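ALBA-Domain Protein (Trypanosoma brucei, PDB 7DL8) probably binds RNA through its Alba domain. Local coordinates at residues D27-L32 and K38-S43; H31-G36 and D96-K101. All coordinates share one frame; numbering follows the deposited sequence.

Contact 1: D27-L32 and K38-S43; sequences DITKHL and KEVYVS
Thr29 and Leu32 of helix 22-34 pack on Val40 of strand 39-45. This is the second half of a beta-alpha-beta unit of the Alba fold, made of strand 13-16, helix 22-34 and strand 39-45, with the two strands parallel neighbours. The helix lies on the sheet. The segments run nearly antiparallel, at 158°, with their axes 8.7 Å apart at the closest point. The CA atoms of Thr29 and Val40 are the nearest pair, 6.5 Å apart.

Val40 points its side chain at the helix and divides its two methyls between two residues. CG1 is anti to the backbone N (chi1 172°) and meets the methyl of Thr29, with Val40 CG1 3.7 Å from Thr29 CG2. CG2, beside the backbone N and anti to the carbonyl carbon, reaches Leu32, with Val40 CG2 3.9 Å from Leu32 CB. Thr29 and Leu32 sit one turn apart along the helix.

Thr29 is turned so that its methyl and its hydroxyl are both used. With chi1 at -53°, OG1 lies beside the backbone N and is hydrogen-bonded to the carbonyl O of Phe25, one turn back. The buried hydroxyl is therefore satisfied within its own helix, and the bond helps fix the rotation of the side chain. That leaves Thr29 CG2 against Val40.

All four touching residues are buried. Val14 of strand 13-16 also touches Leu32 and Val40. Leu59 of helix 49-61 touches Thr29, and Val56 touches Val42. Val42 meets Thr29 more loosely, its side chain crossing at about a right angle, with Val42 CG2 4.2 Å from Thr29 OG1.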
loop_
_atom_site.group_PDB
_atom_site.type_symbol
_atom_site.label_atom_id
_atom_site.label_comp_id
_atom_site.label_asym_id
_atom_site.label_seq_id
_atom_site.Cartn_x
_atom_site.Cartn_y
_atom_site.Cartn_z
ATOM N N ASP A 27 17.141 -6.527 -8.138
ATOM C CA ASP A 27 18.148 -7.390 -8.746
ATOM C C ASP A 27 18.025 -7.406 -10.264
ATOM O O ASP A 27 19.037 -7.365 -10.974
ATOM C CB ASP A 27 18.039 -8.804 -8.177
ATOM C CG ASP A 27 18.407 -8.869 -6.709
ATOM O OD1 ASP A 27 19.021 -7.904 -6.207
ATOM O OD2 ASP A 27 18.087 -9.886 -6.059
ATOM N N ILE A 28 16.795 -7.486 -10.780
ATOM C CA ILE A 28 16.591 -7.471 -12.226
ATOM C C ILE A 28 17.131 -6.177 -12.823
ATOM O O ILE A 28 17.816 -6.186 -13.853
ATOM C CB ILE A 28 15.102 -7.670 -12.561
ATOM C CG1 ILE A 28 14.680 -9.115 -12.295
ATOM C CG2 ILE A 28 14.823 -7.300 -14.009
ATOM C CD1 ILE A 28 13.182 -9.324 -12.321
ATOM N N THR A 29 16.830 -5.044 -12.182
ATOM C CA THR A 29 17.326 -3.761 -12.672
ATOM C C THR A 29 18.849 -3.721 -12.666
ATOM O O THR A 29 19.469 -3.245 -13.624
ATOM C CB THR A 29 16.758 -2.620 -11.825
ATOM O OG1 THR A 29 15.328 -2.721 -11.777
ATOM C CG2 THR A 29 17.149 -1.271 -12.412
ATOM N N LYS A 30 19.470 -4.222 -11.594
ATOM C CA LYS A 30 20.927 -4.269 -11.537
ATOM C C LYS A 30 21.492 -5.180 -12.618
ATOM O O LYS A 30 22.483 -4.840 -13.274
ATOM C CB LYS A 30 21.384 -4.733 -10.152
ATOM C CG LYS A 30 21.351 -3.651 -9.088
ATOM C CD LYS A 30 22.057 -4.100 -7.818
ATOM C CE LYS A 30 21.172 -5.003 -6.977
ATOM N NZ LYS A 30 21.726 -5.199 -5.609
ATOM N N HIS A 31 20.874 -6.347 -12.814
ATOM C CA HIS A 31 21.358 -7.288 -13.819
ATOM C C HIS A 31 21.211 -6.720 -15.225
ATOM O O HIS A 31 22.088 -6.919 -16.073
ATOM C CB HIS A 31 20.612 -8.615 -13.693
ATOM C CG HIS A 31 20.830 -9.544 -14.846
ATOM N ND1 HIS A 31 22.008 -10.234 -15.034
ATOM C CD2 HIS A 31 20.019 -9.901 -15.870
ATOM C CE1 HIS A 31 21.915 -10.974 -16.124
ATOM N NE2 HIS A 31 20.716 -10.790 -16.650
ATOM N N LEU A 32 20.109 -6.014 -15.492
ATOM C CA LEU A 32 19.898 -5.461 -16.825
ATOM C C LEU A 32 20.896 -4.351 -17.128
ATOM O O LEU A 32 21.408 -4.260 -18.249
ATOM C CB LEU A 32 18.466 -4.942 -16.960
ATOM C CG LEU A 32 17.358 -5.990 -17.089
ATOM C CD1 LEU A 32 15.988 -5.332 -17.023
ATOM C CD2 LEU A 32 17.514 -6.782 -18.377
ATOM N N LYS A 38 21.588 0.594 -21.202
ATOM C CA LYS A 38 21.961 1.929 -20.751
ATOM C C LYS A 38 20.969 2.491 -19.742
ATOM O O LYS A 38 21.364 3.254 -18.852
ATOM C CB LYS A 38 22.083 2.874 -21.949
ATOM N N GLU A 39 19.690 2.140 -19.861
ATOM C CA GLU A 39 18.669 2.653 -18.962
ATOM C C GLU A 39 17.604 1.588 -18.747
ATOM O O GLU A 39 17.327 0.778 -19.635
ATOM C CB GLU A 39 18.036 3.944 -19.500
ATOM C CG GLU A 39 17.241 3.767 -20.783
ATOM C CD GLU A 39 17.089 5.063 -21.556
ATOM O OE1 GLU A 39 17.582 6.104 -21.075
ATOM O OE2 GLU A 39 16.474 5.040 -22.642
ATOM N N VAL A 40 17.026 1.587 -17.549
ATOM C CA VAL A 40 15.940 0.683 -17.186
ATOM C C VAL A 40 14.730 1.525 -16.805
ATOM O O VAL A 40 14.853 2.492 -16.045
ATOM C CB VAL A 40 16.342 -0.258 -16.036
ATOM C CG1 VAL A 40 15.134 -1.040 -15.540
ATOM C CG2 VAL A 40 17.447 -1.203 -16.485
ATOM N N TYR A 41 13.563 1.157 -17.335
ATOM C CA TYR A 41 12.311 1.854 -17.059
ATOM C C TYR A 41 11.569 1.108 -15.954
ATOM O O TYR A 41 11.025 0.024 -16.187
ATOM C CB TYR A 41 11.453 1.954 -18.320
ATOM C CG TYR A 41 11.997 2.882 -19.386
ATOM C CD1 TYR A 41 13.103 2.526 -20.147
ATOM C CD2 TYR A 41 11.396 4.107 -19.641
ATOM C CE1 TYR A 41 13.602 3.368 -21.123
ATOM C CE2 TYR A 41 11.886 4.957 -20.618
ATOM C CZ TYR A 41 12.990 4.582 -21.354
ATOM O OH TYR A 41 13.484 5.420 -22.327
ATOM N N VAL A 42 11.551 1.685 -14.755
ATOM C CA VAL A 42 10.867 1.103 -13.605
ATOM C C VAL A 42 9.498 1.760 -13.490
ATOM O O VAL A 42 9.399 2.970 -13.246
ATOM C CB VAL A 42 11.682 1.284 -12.314
ATOM C CG1 VAL A 42 10.988 0.597 -11.148
ATOM C CG2 VAL A 42 13.091 0.741 -12.496
ATOM N N SER A 43 8.440 0.971 -13.670
ATOM C CA SER A 43 7.080 1.485 -13.714
ATOM C C SER A 43 6.157 0.628 -12.856
ATOM O O SER A 43 6.473 -0.515 -12.516
ATOM C CB SER A 43 6.556 1.545 -15.156
ATOM O OG SER A 43 6.651 0.278 -15.784
#

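Contact 2: H31-G36 and D96-K101; sequences HLLHDG and DGFDAK
Phe98 reaches across to the end of helix 22-34 and lays the far end of its ring against Leu33 and His34. With chi1 at 172° the ring swings away from its own backbone N and out from the first turn of helix 98-123. Phe98 CZ lies 3.9 Å from Leu33 CB. The neighbouring ring atom, Phe98 CE2, sits 4.1 Å from His34 CB and 4.0 Å from His34 N. Leu33 CB and His34 N both approach the ring obliquely. The contact to Leu33 is made at CB, near the backbone, so the ring lies close to the main chain of the helix.

The C-terminal end of helix 22-34 meets the N-terminal turn of helix 98-123. Helix 22-34 belongs to the beta-alpha-beta part of the Alba fold. Helix 98-123 is the long C-terminal helix that follows the last strand, 84-94. Gly97 takes the N-cap position of that helix, and Asp35 is the first residue to leave the helical conformation after His34. Phe98 is buried here and also touches Met64.

The outer side of the contact is polar and exposed. The imidazole of His34 has Asp99 OD1 at its edge, near the ring plane. The gap between His34 ND1 and Asp99 OD1 is 4.4 Å, too long for a bond. The carboxylate could still favour a positive charge on the histidine. The His34 ring also meets that of Tyr102, one turn further along helix 98-123, with the planes at about 55°.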
loop_
_atom_site.group_PDB
_atom_site.type_symbol
_atom_site.label_atom_id
_atom_site.label_comp_id
_atom_site.label_asym_id
_atom_site.label_seq_id
_atom_site.Cartn_x
_atom_site.Cartn_y
_atom_site.Cartn_z
ATOM N N HIS A 31 20.874 -6.347 -12.814
ATOM C CA HIS A 31 21.358 -7.288 -13.819
ATOM C C HIS A 31 21.211 -6.720 -15.225
ATOM O O HIS A 31 22.088 -6.919 -16.073
ATOM C CB HIS A 31 20.612 -8.615 -13.693
ATOM C CG HIS A 31 20.830 -9.544 -14.846
ATOM N ND1 HIS A 31 22.008 -10.234 -15.034
ATOM C CD2 HIS A 31 20.019 -9.901 -15.870
ATOM C CE1 HIS A 31 21.915 -10.974 -16.124
ATOM N NE2 HIS A 31 20.716 -10.790 -16.650
ATOM N N LEU A 32 20.109 -6.014 -15.492
ATOM C CA LEU A 32 19.898 -5.461 -16.825
ATOM C C LEU A 32 20.896 -4.351 -17.128
ATOM O O LEU A 32 21.408 -4.260 -18.249
ATOM C CB LEU A 32 18.466 -4.942 -16.960
ATOM C CG LEU A 32 17.358 -5.990 -17.089
ATOM C CD1 LEU A 32 15.988 -5.332 -17.023
ATOM C CD2 LEU A 32 17.514 -6.782 -18.377
ATOM N N LEU A 33 21.208 -3.516 -16.134
ATOM C CA LEU A 33 22.199 -2.468 -16.349
ATOM C C LEU A 33 23.586 -3.060 -16.555
ATOM O O LEU A 33 24.346 -2.598 -17.414
ATOM C CB LEU A 33 22.205 -1.496 -15.169
ATOM C CG LEU A 33 20.979 -0.599 -14.990
ATOM C CD1 LEU A 33 21.068 0.172 -13.682
ATOM C CD2 LEU A 33 20.837 0.351 -16.168
ATOM N N HIS A 34 23.917 -4.113 -15.805
ATOM C CA HIS A 34 25.224 -4.743 -15.940
ATOM C C HIS A 34 25.365 -5.466 -17.273
ATOM O O HIS A 34 26.480 -5.589 -17.795
ATOM C CB HIS A 34 25.453 -5.707 -14.777
ATOM C CG HIS A 34 26.703 -6.520 -14.896
ATOM N ND1 HIS A 34 27.964 -5.962 -14.838
ATOM C CD2 HIS A 34 26.890 -7.851 -15.055
ATOM C CE1 HIS A 34 28.870 -6.913 -14.966
ATOM N NE2 HIS A 34 28.244 -8.070 -15.098
ATOM N N ASP A 35 24.259 -5.947 -17.838
ATOM C CA ASP A 35 24.275 -6.701 -19.090
ATOM C C ASP A 35 23.974 -5.821 -20.302
ATOM O O ASP A 35 23.234 -6.225 -21.204
ATOM C CB ASP A 35 23.294 -7.868 -19.012
ATOM C CG ASP A 35 23.484 -8.872 -20.136
ATOM O OD1 ASP A 35 24.564 -8.869 -20.762
ATOM O OD2 ASP A 35 22.552 -9.663 -20.392
ATOM N N GLY A 36 24.519 -4.605 -20.351
ATOM C CA GLY A 36 24.516 -3.805 -21.555
ATOM C C GLY A 36 23.507 -2.671 -21.586
ATOM O O GLY A 36 23.752 -1.664 -22.262
ATOM N N ASP A 96 28.005 6.390 -10.878
ATOM C CA ASP A 96 29.453 6.276 -10.961
ATOM C C ASP A 96 29.931 5.220 -9.973
ATOM O O ASP A 96 29.534 5.225 -8.803
ATOM C CB ASP A 96 30.115 7.621 -10.674
ATOM N N GLY A 97 30.783 4.315 -10.444
ATOM C CA GLY A 97 31.180 3.186 -9.630
ATOM C C GLY A 97 30.152 2.083 -9.526
ATOM O O GLY A 97 30.204 1.295 -8.576
ATOM N N PHE A 98 29.215 1.999 -10.473
ATOM C CA PHE A 98 28.239 0.912 -10.460
ATOM C C PHE A 98 28.919 -0.438 -10.650
ATOM O O PHE A 98 28.665 -1.386 -9.899
ATOM C CB PHE A 98 27.181 1.138 -11.543
ATOM C CG PHE A 98 26.248 -0.029 -11.740
ATOM C CD1 PHE A 98 25.099 -0.150 -10.975
ATOM C CD2 PHE A 98 26.517 -1.006 -12.688
ATOM C CE1 PHE A 98 24.238 -1.218 -11.151
ATOM C CE2 PHE A 98 25.661 -2.077 -12.865
ATOM C CZ PHE A 98 24.519 -2.183 -12.096
ATOM N N ASP A 99 29.776 -0.546 -11.669
ATOM C CA ASP A 99 30.444 -1.811 -11.958
ATOM C C ASP A 99 31.258 -2.300 -10.765
ATOM O O ASP A 99 31.257 -3.498 -10.456
ATOM C CB ASP A 99 31.337 -1.663 -13.189
ATOM C CG ASP A 99 30.555 -1.306 -14.436
ATOM O OD1 ASP A 99 29.465 -1.882 -14.643
ATOM O OD2 ASP A 99 31.029 -0.450 -15.212
ATOM N N ALA A 100 31.962 -1.391 -10.087
ATOM C CA ALA A 100 32.774 -1.797 -8.944
ATOM C C ALA A 100 31.920 -2.268 -7.774
ATOM O O ALA A 100 32.328 -3.175 -7.040
ATOM C CB ALA A 100 33.681 -0.647 -8.505
ATOM N N LYS A 101 30.736 -1.681 -7.584
ATOM C CA LYS A 101 29.880 -2.102 -6.480
ATOM C C LYS A 101 29.028 -3.309 -6.847
ATOM O O LYS A 101 28.675 -4.102 -5.966
ATOM C CB LYS A 101 28.980 -0.947 -6.034
ATOM C CG LYS A 101 29.728 0.307 -5.617
ATOM C CD LYS A 101 28.848 1.216 -4.778
ATOM C CE LYS A 101 29.212 2.678 -4.980
ATOM N NZ LYS A 101 28.793 3.175 -6.323
#

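Contacts 1 and 2 both draw on the C-terminal half of helix 22-34. The ranges overlap at His31 and Leu32, of which Leu32 packs in contact 1 alone. Their centres are about 10 Å apart. Contact 1 sets the helix on the sheet, near the centre of the chain. Contact 2 lies further out, where the helix ends and the C-terminal helix starts. The two touch directly. Leu33 belongs to contact 2, but its CD2 lies 3.7 Å from Val40 CG2 of contact 1. An apolar path runs from Val40 through Leu33 to Phe98. Separately, Phe98 CZ touches the helix backbone, 3.5 Å from Lys30 O. No other chain of the assembly touches either contact.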